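PDB 6Q1I: endoglucanase A from Clostridium longisporum, which hydrolyses internal beta-1,4-glucosidic linkages of cellulose, lichenan and cereal beta-glucans, this chain being the catalytic family 5 domain of a longer enzyme. Local coordinates for residues 218-223 / 272-278; 66-70 / 346-350; 96-101 / 145-149. All coordinates share one frame; numbering follows the deposited sequence.

Contact 1 of 3, residues 218-223 / 272-278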
ATOM      1  N   MET A 218      11.132 -11.700  -3.032  1.00 10.20           N
ATOM      2  CA  MET A 218      12.056 -10.599  -3.286  1.00 11.38           C
ATOM      3  C   MET A 218      13.054 -10.967  -4.371  1.00 10.63           C
ATOM      4  O   MET A 218      13.341 -10.165  -5.266  1.00 10.99           O
ATOM      5  CB  MET A 218      12.841 -10.248  -2.027  1.00 13.91           C
ATOM      6  CG  MET A 218      12.134  -9.443  -0.999  1.00 14.61           C
ATOM      7  SD  MET A 218      13.376  -8.604   0.023  1.00 15.37           S
ATOM      8  CE  MET A 218      14.165  -9.994   0.812  1.00 13.90           C
ATOM      9  N   ASN A 219      13.652 -12.152  -4.264  1.00 10.17           N
ATOM     10  CA  ASN A 219      14.719 -12.492  -5.191  1.00 12.16           C
ATOM     11  C   ASN A 219      14.231 -12.497  -6.627  1.00 11.76           C
ATOM     12  O   ASN A 219      14.985 -12.106  -7.528  1.00 12.46           O
ATOM     13  CB  ASN A 219      15.350 -13.830  -4.830  1.00 13.44           C
ATOM     14  CG  ASN A 219      16.206 -13.750  -3.583  1.00 15.52           C
ATOM     15  OD1 ASN A 219      16.568 -12.665  -3.123  1.00 17.88           O
ATOM     16  ND2 ASN A 219      16.550 -14.906  -3.039  1.00 16.74           N
ATOM     17  N   ASP A 220      12.979 -12.899  -6.864  1.00 10.60           N
ATOM     18  CA  ASP A 220      12.451 -12.971  -8.222  1.00 11.39           C
ATOM     19  C   ASP A 220      11.896 -11.642  -8.725  1.00 11.61           C
ATOM     20  O   ASP A 220      11.465 -11.572  -9.878  1.00 13.35           O
ATOM     21  CB  ASP A 220      11.390 -14.072  -8.345  1.00 12.30           C
ATOM     22  CG  ASP A 220      11.978 -15.426  -8.715  1.00 15.82           C
ATOM     23  OD1 ASP A 220      13.193 -15.512  -8.995  1.00 17.42           O
ATOM     24  OD2 ASP A 220      11.213 -16.408  -8.737  1.00 18.32           O
ATOM     25  N   PHE A 221      11.925 -10.590  -7.914  1.00 11.57           N
ATOM     26  CA  PHE A 221      11.473  -9.279  -8.357  1.00 11.34           C
ATOM     27  C   PHE A 221      12.352  -8.785  -9.497  1.00 11.73           C
ATOM     28  O   PHE A 221      13.579  -8.739  -9.375  1.00 12.80           O
ATOM     29  CB  PHE A 221      11.561  -8.305  -7.179  1.00 11.63           C
ATOM     30  CG  PHE A 221      11.070  -6.912  -7.481  1.00 10.61           C
ATOM     31  CD1 PHE A 221       9.728  -6.605  -7.400  1.00 11.82           C
ATOM     32  CD2 PHE A 221      11.955  -5.898  -7.806  1.00 12.63           C
ATOM     33  CE1 PHE A 221       9.277  -5.319  -7.660  1.00 11.38           C
ATOM     34  CE2 PHE A 221      11.510  -4.617  -8.058  1.00 13.58           C
ATOM     35  CZ  PHE A 221      10.175  -4.327  -7.981  1.00 12.02           C
ATOM     36  N   LYS A 222      11.727  -8.374 -10.595  1.00 11.15           N
ATOM     37  CA  LYS A 222      12.449  -7.880 -11.759  1.00 11.50           C
ATOM     38  C   LYS A 222      12.171  -6.396 -11.939  1.00 12.54           C
ATOM     39  O   LYS A 222      11.011  -5.983 -11.996  1.00 15.10           O
ATOM     40  CB  LYS A 222      12.055  -8.643 -13.029  1.00 14.94           C
ATOM     41  CG  LYS A 222      12.917  -8.294 -14.236  1.00 21.51           C
ATOM     42  CD  LYS A 222      12.602  -9.172 -15.429  1.00 29.38           C
ATOM     43  CE  LYS A 222      13.483  -8.810 -16.623  1.00 33.79           C
ATOM     44  NZ  LYS A 222      13.073  -9.515 -17.876  1.00 37.03           N
ATOM     45  N   VAL A 223      13.236  -5.609 -12.046  1.00 12.31           N
ATOM     46  CA  VAL A 223      13.135  -4.173 -12.292  1.00 13.22           C
ATOM     47  C   VAL A 223      13.108  -3.960 -13.802  1.00 13.64           C
ATOM     48  O   VAL A 223      14.069  -4.345 -14.485  1.00 13.70           O
ATOM     49  CB  VAL A 223      14.323  -3.429 -11.665  1.00 15.16           C
ATOM     50  CG1 VAL A 223      14.191  -1.921 -11.873  1.00 17.77           C
ATOM     51  CG2 VAL A 223      14.454  -3.766 -10.180  1.00 17.71           C
ATOM     52  N   THR A 272      18.577  -6.211  -0.394  1.00 11.34           N
ATOM     53  CA  THR A 272      18.184  -6.949  -1.586  1.00 10.92           C
ATOM     54  C   THR A 272      17.753  -5.991  -2.684  1.00 10.50           C
ATOM     55  O   THR A 272      18.195  -6.106  -3.832  1.00 11.34           O
ATOM     56  CB  THR A 272      17.061  -7.943  -1.284  1.00 11.50           C
ATOM     57  OG1 THR A 272      17.490  -8.895  -0.307  1.00 12.07           O
ATOM     58  CG2 THR A 272      16.675  -8.688  -2.554  1.00 12.21           C
ATOM     59  N   PHE A 273      16.885  -5.036  -2.360  1.00 10.06           N
ATOM     60  CA  PHE A 273      16.427  -4.123  -3.401  1.00  9.83           C
ATOM     61  C   PHE A 273      17.533  -3.174  -3.851  1.00 10.95           C
ATOM     62  O   PHE A 273      17.621  -2.875  -5.045  1.00 12.08           O
ATOM     63  CB  PHE A 273      15.123  -3.440  -2.979  1.00  9.47           C
ATOM     64  CG  PHE A 273      13.966  -4.401  -2.921  1.00  9.31           C
ATOM     65  CD1 PHE A 273      13.514  -5.017  -4.083  1.00  9.95           C
ATOM     66  CD2 PHE A 273      13.348  -4.713  -1.723  1.00  8.33           C
ATOM     67  CE1 PHE A 273      12.469  -5.919  -4.049  1.00 11.35           C
ATOM     68  CE2 PHE A 273      12.297  -5.613  -1.687  1.00  9.41           C
ATOM     69  CZ  PHE A 273      11.863  -6.217  -2.839  1.00  9.77           C
ATOM     70  N   LYS A 274      18.420  -2.744  -2.946  1.00 11.34           N
ATOM     71  CA  LYS A 274      19.571  -1.945  -3.365  1.00 13.33           C
ATOM     72  C   LYS A 274      20.454  -2.716  -4.334  1.00 13.88           C
ATOM     73  O   LYS A 274      20.946  -2.152  -5.323  1.00 14.29           O
ATOM     74  CB  LYS A 274      20.373  -1.492  -2.145  1.00 17.73           C
ATOM     75  CG  LYS A 274      19.923  -0.152  -1.579  1.00 25.68           C
ATOM     76  CD  LYS A 274      20.920   0.403  -0.567  1.00 30.70           C
ATOM     77  CE  LYS A 274      20.653   1.873  -0.275  1.00 33.95           C
ATOM     78  NZ  LYS A 274      21.090   2.752  -1.398  1.00 36.46           N
ATOM     79  N   SER A 275      20.664  -4.009  -4.076  1.00 13.43           N
ATOM     80  CA  SER A 275      21.487  -4.816  -4.971  1.00 13.43           C
ATOM     81  C   SER A 275      20.847  -4.970  -6.344  1.00 13.37           C
ATOM     82  O   SER A 275      21.555  -5.292  -7.306  1.00 15.88           O
ATOM     83  CB  SER A 275      21.793  -6.188  -4.354  1.00 14.55           C
ATOM     84  OG  SER A 275      20.695  -7.083  -4.434  1.00 15.46           O
ATOM     85  N   LYS A 276      19.536  -4.712  -6.449  1.00 13.31           N
ATOM     86  CA  LYS A 276      18.795  -4.649  -7.704  1.00 13.06           C
ATOM     87  C   LYS A 276      18.654  -3.234  -8.261  1.00 14.80           C
ATOM     88  O   LYS A 276      18.046  -3.062  -9.321  1.00 16.57           O
ATOM     89  CB  LYS A 276      17.395  -5.246  -7.504  1.00 14.11           C
ATOM     90  CG  LYS A 276      17.404  -6.740  -7.243  1.00 13.81           C
ATOM     91  CD  LYS A 276      16.021  -7.259  -6.846  1.00 14.20           C
ATOM     92  CE  LYS A 276      16.027  -8.755  -6.612  1.00 14.11           C
ATOM     93  NZ  LYS A 276      15.867  -9.476  -7.898  1.00 13.80           N
ATOM     94  N   GLY A 277      19.188  -2.227  -7.582  1.00 12.80           N
ATOM     95  CA  GLY A 277      19.189  -0.868  -8.084  1.00 13.33           C
ATOM     96  C   GLY A 277      17.978  -0.018  -7.755  1.00 13.13           C
ATOM     97  O   GLY A 277      17.820   1.049  -8.363  1.00 14.68           O
ATOM     98  N   VAL A 278      17.126  -0.436  -6.818  1.00 11.17           N
ATOM     99  CA  VAL A 278      15.921   0.327  -6.499  1.00  9.96           C
ATOM    100  C   VAL A 278      15.732   0.543  -5.004  1.00  9.46           C
ATOM    101  O   VAL A 278      16.143  -0.294  -4.186  1.00  9.77           O
ATOM    102  CB  VAL A 278      14.647  -0.322  -7.089  1.00 10.86           C
ATOM    103  CG1 VAL A 278      14.708  -0.327  -8.603  1.00 12.57           C
ATOM    104  CG2 VAL A 278      14.388  -1.714  -6.512  1.00 11.31           C
TER
HETATM  105  O   HOH W   1      17.373 -11.659  -0.368  1.00 25.72           O

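Contact 2 of 3, residues 66-70 / 346-350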
ATOM      1  N   ASN A  66      -1.542  16.594  10.442  1.00 12.12           N
ATOM      2  CA  ASN A  66      -1.145  17.346  11.626  1.00 12.98           C
ATOM      3  C   ASN A  66      -0.534  16.464  12.707  1.00 14.04           C
ATOM      4  O   ASN A  66       0.171  16.975  13.580  1.00 15.24           O
ATOM      5  CB  ASN A  66      -2.341  18.128  12.156  1.00 14.96           C
ATOM      6  CG  ASN A  66      -2.728  19.273  11.243  1.00 19.44           C
ATOM      7  OD1 ASN A  66      -1.893  19.814  10.519  1.00 21.73           O
ATOM      8  ND2 ASN A  66      -3.998  19.640  11.261  1.00 21.39           N
ATOM      9  N   ALA A  67      -0.764  15.155  12.669  1.00 12.48           N
ATOM     10  CA  ALA A  67      -0.113  14.266  13.618  1.00 12.43           C
ATOM     11  C   ALA A  67       1.354  14.045  13.281  1.00 12.90           C
ATOM     12  O   ALA A  67       2.116  13.635  14.158  1.00 14.79           O
ATOM     13  CB  ALA A  67      -0.840  12.921  13.656  1.00 13.15           C
ATOM     14  N   GLY A  68       1.760  14.288  12.036  1.00 11.20           N
ATOM     15  CA  GLY A  68       3.150  14.143  11.640  1.00 11.09           C
ATOM     16  C   GLY A  68       3.417  13.078  10.599  1.00  9.48           C
ATOM     17  O   GLY A  68       4.584  12.880  10.235  1.00 11.49           O
ATOM     18  N   PHE A  69       2.407  12.361  10.112  1.00  9.61           N
ATOM     19  CA  PHE A  69       2.602  11.476   8.971  1.00  9.30           C
ATOM     20  C   PHE A  69       2.921  12.313   7.737  1.00  9.68           C
ATOM     21  O   PHE A  69       2.350  13.389   7.540  1.00 12.20           O
ATOM     22  CB  PHE A  69       1.327  10.670   8.724  1.00  8.95           C
ATOM     23  CG  PHE A  69       0.972   9.719   9.846  1.00  8.40           C
ATOM     24  CD1 PHE A  69       0.084  10.088  10.841  1.00  9.62           C
ATOM     25  CD2 PHE A  69       1.511   8.450   9.891  1.00  8.83           C
ATOM     26  CE1 PHE A  69      -0.237   9.226  11.860  1.00 10.29           C
ATOM     27  CE2 PHE A  69       1.186   7.578  10.909  1.00 10.42           C
ATOM     28  CZ  PHE A  69       0.314   7.969  11.900  1.00 10.27           C
ATOM     29  N   LYS A  70       3.814  11.808   6.881  1.00  8.94           N
ATOM     30  CA  LYS A  70       4.212  12.541   5.686  1.00  8.95           C
ATOM     31  C   LYS A  70       3.664  11.955   4.396  1.00  8.49           C
ATOM     32  O   LYS A  70       3.764  12.608   3.350  1.00  9.66           O
ATOM     33  CB  LYS A  70       5.742  12.655   5.609  1.00 10.37           C
ATOM     34  CG  LYS A  70       6.310  13.688   6.590  1.00 12.62           C
ATOM     35  CD  LYS A  70       7.807  13.872   6.419  1.00 14.01           C
ATOM     36  CE  LYS A  70       8.147  14.642   5.149  1.00 16.91           C
ATOM     37  NZ  LYS A  70       9.625  14.812   4.982  1.00 19.03           N
ATOM     38  N   LYS A 346      -0.203   5.841  17.914  1.00 11.30           N
ATOM     39  CA  LYS A 346       0.078   6.987  17.052  1.00 11.27           C
ATOM     40  C   LYS A 346       1.314   7.741  17.537  1.00 11.12           C
ATOM     41  O   LYS A 346       2.202   8.079  16.749  1.00 11.68           O
ATOM     42  CB  LYS A 346      -1.151   7.897  16.989  1.00 12.90           C
ATOM     43  CG  LYS A 346      -0.962   9.195  16.220  1.00 14.46           C
ATOM     44  CD  LYS A 346      -0.467  10.360  17.093  1.00 16.60           C
ATOM     45  CE  LYS A 346      -1.502  10.771  18.132  1.00 19.62           C
ATOM     46  NZ  LYS A 346      -1.082  11.974  18.901  1.00 22.01           N
ATOM     47  N   ASP A 347       1.384   8.012  18.842  1.00 11.93           N
ATOM     48  CA  ASP A 347       2.521   8.747  19.384  1.00 11.76           C
ATOM     49  C   ASP A 347       3.822   7.993  19.146  1.00 10.77           C
ATOM     50  O   ASP A 347       4.850   8.604  18.847  1.00 11.82           O
ATOM     51  CB  ASP A 347       2.334   9.002  20.883  1.00 14.07           C
ATOM     52  CG  ASP A 347       1.326  10.094  21.179  1.00 16.59           C
ATOM     53  OD1 ASP A 347       0.958  10.859  20.254  1.00 18.43           O
ATOM     54  OD2 ASP A 347       0.902  10.178  22.353  1.00 19.57           O
ATOM     55  N   ALA A 348       3.789   6.661  19.272  1.00 10.86           N
ATOM     56  CA  ALA A 348       4.987   5.850  19.064  1.00 11.12           C
ATOM     57  C   ALA A 348       5.452   5.885  17.610  1.00 10.82           C
ATOM     58  O   ALA A 348       6.659   5.927  17.338  1.00 11.06           O
ATOM     59  CB  ALA A 348       4.717   4.414  19.508  1.00 11.76           C
ATOM     60  N   LEU A 349       4.511   5.861  16.663  1.00  9.98           N
ATOM     61  CA  LEU A 349       4.869   5.939  15.249  1.00  9.50           C
ATOM     62  C   LEU A 349       5.590   7.242  14.942  1.00  9.98           C
ATOM     63  O   LEU A 349       6.620   7.256  14.255  1.00 10.28           O
ATOM     64  CB  LEU A 349       3.604   5.823  14.402  1.00  9.45           C
ATOM     65  CG  LEU A 349       2.915   4.462  14.357  1.00  8.97           C
ATOM     66  CD1 LEU A 349       1.538   4.583  13.712  1.00 10.85           C
ATOM     67  CD2 LEU A 349       3.753   3.438  13.611  1.00  9.77           C
ATOM     68  N   ILE A 350       5.039   8.357  15.419  1.00 10.22           N
ATOM     69  CA  ILE A 350       5.625   9.656  15.126  1.00 10.89           C
ATOM     70  C   ILE A 350       6.950   9.804  15.862  1.00 11.39           C
ATOM     71  O   ILE A 350       7.910  10.369  15.328  1.00 12.47           O
ATOM     72  CB  ILE A 350       4.626  10.783  15.459  1.00 12.16           C
ATOM     73  CG1 ILE A 350       3.295  10.601  14.701  1.00 11.91           C
ATOM     74  CG2 ILE A 350       5.247  12.148  15.165  1.00 13.22           C
ATOM     75  CD1 ILE A 350       3.443  10.477  13.197  1.00 12.78           C
TER

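Contact 3 of 3, residues 96-101 / 145-149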
ATOM      1  N   VAL A  96     -12.178   9.689  -6.551  1.00  8.62           N
ATOM      2  CA  VAL A  96     -10.796   9.358  -6.217  1.00  9.32           C
ATOM      3  C   VAL A  96      -9.937  10.616  -6.267  1.00  8.67           C
ATOM      4  O   VAL A  96      -9.138  10.879  -5.363  1.00  8.75           O
ATOM      5  CB  VAL A  96     -10.251   8.256  -7.145  1.00  9.01           C
ATOM      6  CG1 VAL A  96      -8.790   7.983  -6.831  1.00 10.20           C
ATOM      7  CG2 VAL A  96     -11.065   6.950  -7.034  1.00  9.47           C
ATOM      8  N   LYS A  97     -10.114  11.424  -7.321  1.00  8.82           N
ATOM      9  CA  LYS A  97      -9.339  12.651  -7.462  1.00  9.56           C
ATOM     10  C   LYS A  97      -9.582  13.610  -6.302  1.00  9.22           C
ATOM     11  O   LYS A  97      -8.649  14.266  -5.831  1.00  9.90           O
ATOM     12  CB  LYS A  97      -9.664  13.322  -8.798  1.00 10.73           C
ATOM     13  CG  LYS A  97      -8.925  14.618  -9.022  1.00 12.86           C
ATOM     14  CD  LYS A  97      -9.063  15.129 -10.441  1.00 16.02           C
ATOM     15  CE  LYS A  97      -8.130  14.378 -11.381  1.00 18.17           C
ATOM     16  NZ  LYS A  97      -8.091  14.993 -12.741  1.00 20.78           N
ATOM     17  N   GLU A  98     -10.830  13.736  -5.843  1.00  9.33           N
ATOM     18  CA  GLU A  98     -11.098  14.638  -4.726  1.00  9.93           C
ATOM     19  C   GLU A  98     -10.363  14.192  -3.463  1.00  8.58           C
ATOM     20  O   GLU A  98      -9.809  15.026  -2.731  1.00  9.04           O
ATOM     21  CB  GLU A  98     -12.606  14.762  -4.490  1.00 11.14           C
ATOM     22  CG  GLU A  98     -13.000  15.754  -3.371  1.00 13.60           C
ATOM     23  CD  GLU A  98     -12.952  17.243  -3.763  1.00 18.12           C
ATOM     24  OE1 GLU A  98     -12.529  17.587  -4.879  1.00 22.23           O
ATOM     25  OE2 GLU A  98     -13.350  18.088  -2.927  1.00 19.05           O
ATOM     26  N   VAL A  99     -10.337  12.885  -3.191  1.00  8.39           N
ATOM     27  CA  VAL A  99      -9.629  12.392  -2.010  1.00  8.14           C
ATOM     28  C   VAL A  99      -8.122  12.571  -2.170  1.00  8.08           C
ATOM     29  O   VAL A  99      -7.431  12.991  -1.235  1.00  8.52           O
ATOM     30  CB  VAL A  99     -10.019  10.928  -1.724  1.00  8.80           C
ATOM     31  CG1 VAL A  99      -9.186  10.358  -0.595  1.00 10.52           C
ATOM     32  CG2 VAL A  99     -11.505  10.838  -1.392  1.00 10.08           C
ATOM     33  N   VAL A 100      -7.594  12.289  -3.365  1.00  8.29           N
ATOM     34  CA  VAL A 100      -6.192  12.594  -3.645  1.00  8.58           C
ATOM     35  C   VAL A 100      -5.911  14.073  -3.395  1.00  8.81           C
ATOM     36  O   VAL A 100      -4.904  14.434  -2.776  1.00  9.43           O
ATOM     37  CB  VAL A 100      -5.834  12.177  -5.084  1.00  9.72           C
ATOM     38  CG1 VAL A 100      -4.474  12.779  -5.512  1.00 11.07           C
ATOM     39  CG2 VAL A 100      -5.817  10.667  -5.225  1.00 10.00           C
ATOM     40  N   ASP A 101      -6.814  14.953  -3.846  1.00  9.00           N
ATOM     41  CA  ASP A 101      -6.609  16.391  -3.667  1.00  9.24           C
ATOM     42  C   ASP A 101      -6.589  16.799  -2.188  1.00  9.09           C
ATOM     43  O   ASP A 101      -5.830  17.702  -1.810  1.00  9.63           O
ATOM     44  CB  ASP A 101      -7.670  17.191  -4.430  1.00  9.74           C
ATOM     45  CG  ASP A 101      -7.419  17.242  -5.940  1.00 10.58           C
ATOM     46  OD1 ASP A 101      -6.272  17.050  -6.385  1.00 10.53           O
ATOM     47  OD2 ASP A 101      -8.379  17.500  -6.692  1.00 11.93           O
ATOM     48  N   ALA A 145      -5.758  10.716 -16.032  1.00 11.32           N
ATOM     49  CA  ALA A 145      -6.511  11.548 -15.098  1.00 11.59           C
ATOM     50  C   ALA A 145      -5.586  12.324 -14.168  1.00 10.74           C
ATOM     51  O   ALA A 145      -5.905  13.451 -13.783  1.00 12.59           O
ATOM     52  CB  ALA A 145      -7.478  10.689 -14.282  1.00 12.42           C
ATOM     53  N   PHE A 146      -4.430  11.750 -13.815  1.00 10.34           N
ATOM     54  CA  PHE A 146      -3.511  12.337 -12.840  1.00 10.23           C
ATOM     55  C   PHE A 146      -2.209  12.832 -13.469  1.00 10.96           C
ATOM     56  O   PHE A 146      -1.259  13.145 -12.749  1.00 11.18           O
ATOM     57  CB  PHE A 146      -3.251  11.355 -11.688  1.00 11.20           C
ATOM     58  CG  PHE A 146      -4.468  11.120 -10.841  1.00  9.95           C
ATOM     59  CD1 PHE A 146      -4.798  11.998  -9.828  1.00 11.04           C
ATOM     60  CD2 PHE A 146      -5.314  10.048 -11.093  1.00 10.20           C
ATOM     61  CE1 PHE A 146      -5.953  11.800  -9.061  1.00 11.63           C
ATOM     62  CE2 PHE A 146      -6.467   9.842 -10.337  1.00 10.59           C
ATOM     63  CZ  PHE A 146      -6.783  10.721  -9.318  1.00 11.32           C
ATOM     64  N   LYS A 147      -2.185  12.984 -14.795  1.00 11.40           N
ATOM     65  CA  LYS A 147      -0.941  13.267 -15.499  1.00 13.06           C
ATOM     66  C   LYS A 147      -0.278  14.555 -15.021  1.00 13.08           C
ATOM     67  O   LYS A 147       0.954  14.646 -14.997  1.00 15.21           O
ATOM     68  CB  LYS A 147      -1.210  13.340 -17.006  1.00 14.94           C
ATOM     69  CG  LYS A 147       0.004  13.685 -17.843  1.00 20.78           C
ATOM     70  CD  LYS A 147      -0.303  13.665 -19.338  1.00 26.01           C
ATOM     71  CE  LYS A 147       0.826  14.326 -20.109  1.00 31.76           C
ATOM     72  NZ  LYS A 147       0.774  14.061 -21.575  1.00 35.24           N
ATOM     73  N   ASP A 148      -1.062  15.573 -14.670  1.00 14.21           N
ATOM     74  CA  ASP A 148      -0.496  16.888 -14.370  1.00 15.36           C
ATOM     75  C   ASP A 148      -0.106  17.067 -12.907  1.00 13.22           C
ATOM     76  O   ASP A 148       0.384  18.141 -12.537  1.00 14.63           O
ATOM     77  CB  ASP A 148      -1.466  17.985 -14.804  1.00 20.92           C
ATOM     78  CG  ASP A 148      -1.653  18.022 -16.307  1.00 25.91           C
ATOM     79  OD1 ASP A 148      -0.689  17.687 -17.031  1.00 28.35           O
ATOM     80  OD2 ASP A 148      -2.759  18.364 -16.761  1.00 27.82           O
ATOM     81  N   TYR A 149      -0.304  16.053 -12.075  1.00 11.59           N
ATOM     82  CA  TYR A 149       0.096  16.134 -10.677  1.00  9.91           C
ATOM     83  C   TYR A 149       1.617  16.108 -10.552  1.00 10.66           C
ATOM     84  O   TYR A 149       2.321  15.450 -11.327  1.00 11.30           O
ATOM     85  CB  TYR A 149      -0.545  14.976  -9.897  1.00  9.88           C
ATOM     86  CG  TYR A 149      -2.001  15.258  -9.607  1.00  9.62           C
ATOM     87  CD1 TYR A 149      -2.939  15.302 -10.627  1.00 11.22           C
ATOM     88  CD2 TYR A 149      -2.433  15.537  -8.325  1.00 10.46           C
ATOM     89  CE1 TYR A 149      -4.259  15.604 -10.375  1.00 12.66           C
ATOM     90  CE2 TYR A 149      -3.757  15.845  -8.061  1.00 10.60           C
ATOM     91  CZ  TYR A 149      -4.668  15.872  -9.095  1.00 11.02           C
ATOM     92  OH  TYR A 149      -5.985  16.192  -8.865  1.00 12.94           O
TER

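Contact 1 of 3, residues 218-223 / 272-278
Lys276, just past the end of helix 256-275, reaches across to the turn that follows helix 215-219 and so ties together two successive crossovers of a (beta/alpha)8, or TIM, barrel. Its CB lies 4.2 Å from Val223 CG2, and its CD runs near the plane of the Phe221 ring, at the edge. CE then passes 3.3 Å from Met218 O. A bend at the last torsion (chi4 -84°) turns NZ between two carbonyls, Asn219 O and Phe221 O, each 2.8 Å away. The ammonium lies in the carbonyl plane of Phe221 but 49° above that of Asn219. A long, flexible, positive side chain suits this place, because two backbone carbonyls, one at the end of a short helix and one in the turn after it, converge where an ammonium can bond to both. Alongside, Phe273 sets its edge against the face of Phe221 in a T-shaped pair, the ring planes at 88°. Met218 SD approaches the Phe273 ring obliquely, a Met-aromatic contact that suits a flexible thioether. Both phenylalanines also rest on strands 204-208 and 229-234, so large flat residues fill the layer between barrel and helices. Further on, Val223 and Val278 meet tip to tip through CG1. Between Lys276 and Val278, Gly277 closes the helix in a Schellman motif, its positive phi easily adopted without a side chain. At the opposite end of the contact, where Thr272 OG1 also bonds to Ser268 O, a single water donates to Asn219 OD1 at 3.0 Å and to Thr272 OG1 at 2.8 Å.

Contact 2 of 3, residues 66-70 / 346-350
Lys346 NZ donates to Asp347 OD1 at 2.7 Å, a salt bridge between neighbours on helix 343-356, while farther back along the same side chain CD rests on Ala67 CB. The ammonium meets the syn side of OD1, 25° out of the carboxylate plane, and also makes a cation-pi contact with Trp340. The lysine therefore uses its aliphatic part against the other segment and its charge elsewhere. No hydrogen bond joins the two segments, which are held by van der Waals contact, most of it from Ile350: its CG1 lies 3.3 Å from the carbonyl O of Ala67, and its CD1 is 3.7 Å from Gly68 C. The same CD1 sits 4.0 Å above the centre of the Phe69 ring, only 5° off the ring normal, a nearly ideal CH-pi contact. With CG1 beside the backbone N, a further bend at chi2 (-55°) folds this methyl down onto the turn. Leu349 CD1 meets the same ring differently, at its edge and 4.0 Å from Phe69 CZ, so one face and the edge of the Phe69 ring are touched by consecutive residues of one helix. Gly68 ends helix 58-67 in a Schellman motif. Its positive phi comes readily to a residue without a side chain, and the bare backbone lets Ile350 come close; Ala67, with a single methyl, is similarly compact. Phe69 and Ile350 both reach Val23 of strand 23-27, the first strand of the TIM barrel, and Leu349 also packs on helix 293-309, so the last barrel helix is lodged between that helix and the turn leading into strand 71-74.

Contact 3 of 3, residues 96-101 / 145-149
The rings of Phe146 and Tyr149 lie against helix 90-105, with Lys97 CE over one face of Phe146 and Asp101 OD1 in the plane of Tyr149 at its edge. The rings also touch each other: Phe146 CD1 stands 3.7 Å above one face of Tyr149, offset toward the rim. Val100 CG1 comes to both obliquely, 4.0 Å from Phe146 CE1, and its branched, compact shape fills the angle between them. At the phenol end, Tyr149 OH donates to Asp101 OD1 over a short 2.6 Å, on the syn side of the carboxylate. Carboxylate and ring are nearly coplanar, 12° apart, which sets the acceptor in line with the rim of the ring; tyrosine suits the spot because it packs through its ring and bonds through its hydroxyl. In the TIM barrel, helix 90-105 here meets the loop that follows the next outer helix, 128-145, and the type I turn from Phe146 to Tyr149 leads on toward strand 153-156. Phe146, fully apolar, also packs on Leu112 of strand 109-113 and on Leu153 and Phe155 of strand 153-156. Lys97 spans the contact on the outer side. Its chain starts extended (chi1 179°), passing CG 3.3 Å from Tyr149 OH, then bends at chi3 (-79°) to bring NZ to Ala145 O, 2.9 Å away. That carbonyl belongs to the last turn of helix 128-145. NZ lies 5.5 Å from the centroid of the Phe146 ring, at most a weak cation-pi attraction. Beyond the two segments, Tyr149 O accepts hydrogen bonds from Arg202 NH2 and Asn198 ND2.

Overall arrangement
All three contacts join neighbouring outer helices, or the turns behind them, around one closed eight-stranded barrel. Contact 2 closes the ring by joining the turn after helix 58-67 to the C-terminal helix 343-356; contacts 1 and 3 are nested, in series, within its loop. The centres of contacts 1 and 2 lie 29 Å apart, as do those of contacts 1 and 3. Contacts 2 and 3 are nearer: centres 24 Å, nearest atoms about 11 Å apart. Residues 272-278 lead into the strand bearing Gln284, and 145-149 into the strand preceding Gln160, the altered positions of the probable nucleophile and proton donor. In contact 2, Leu349's side chain is about 12 Å from that of Gln284.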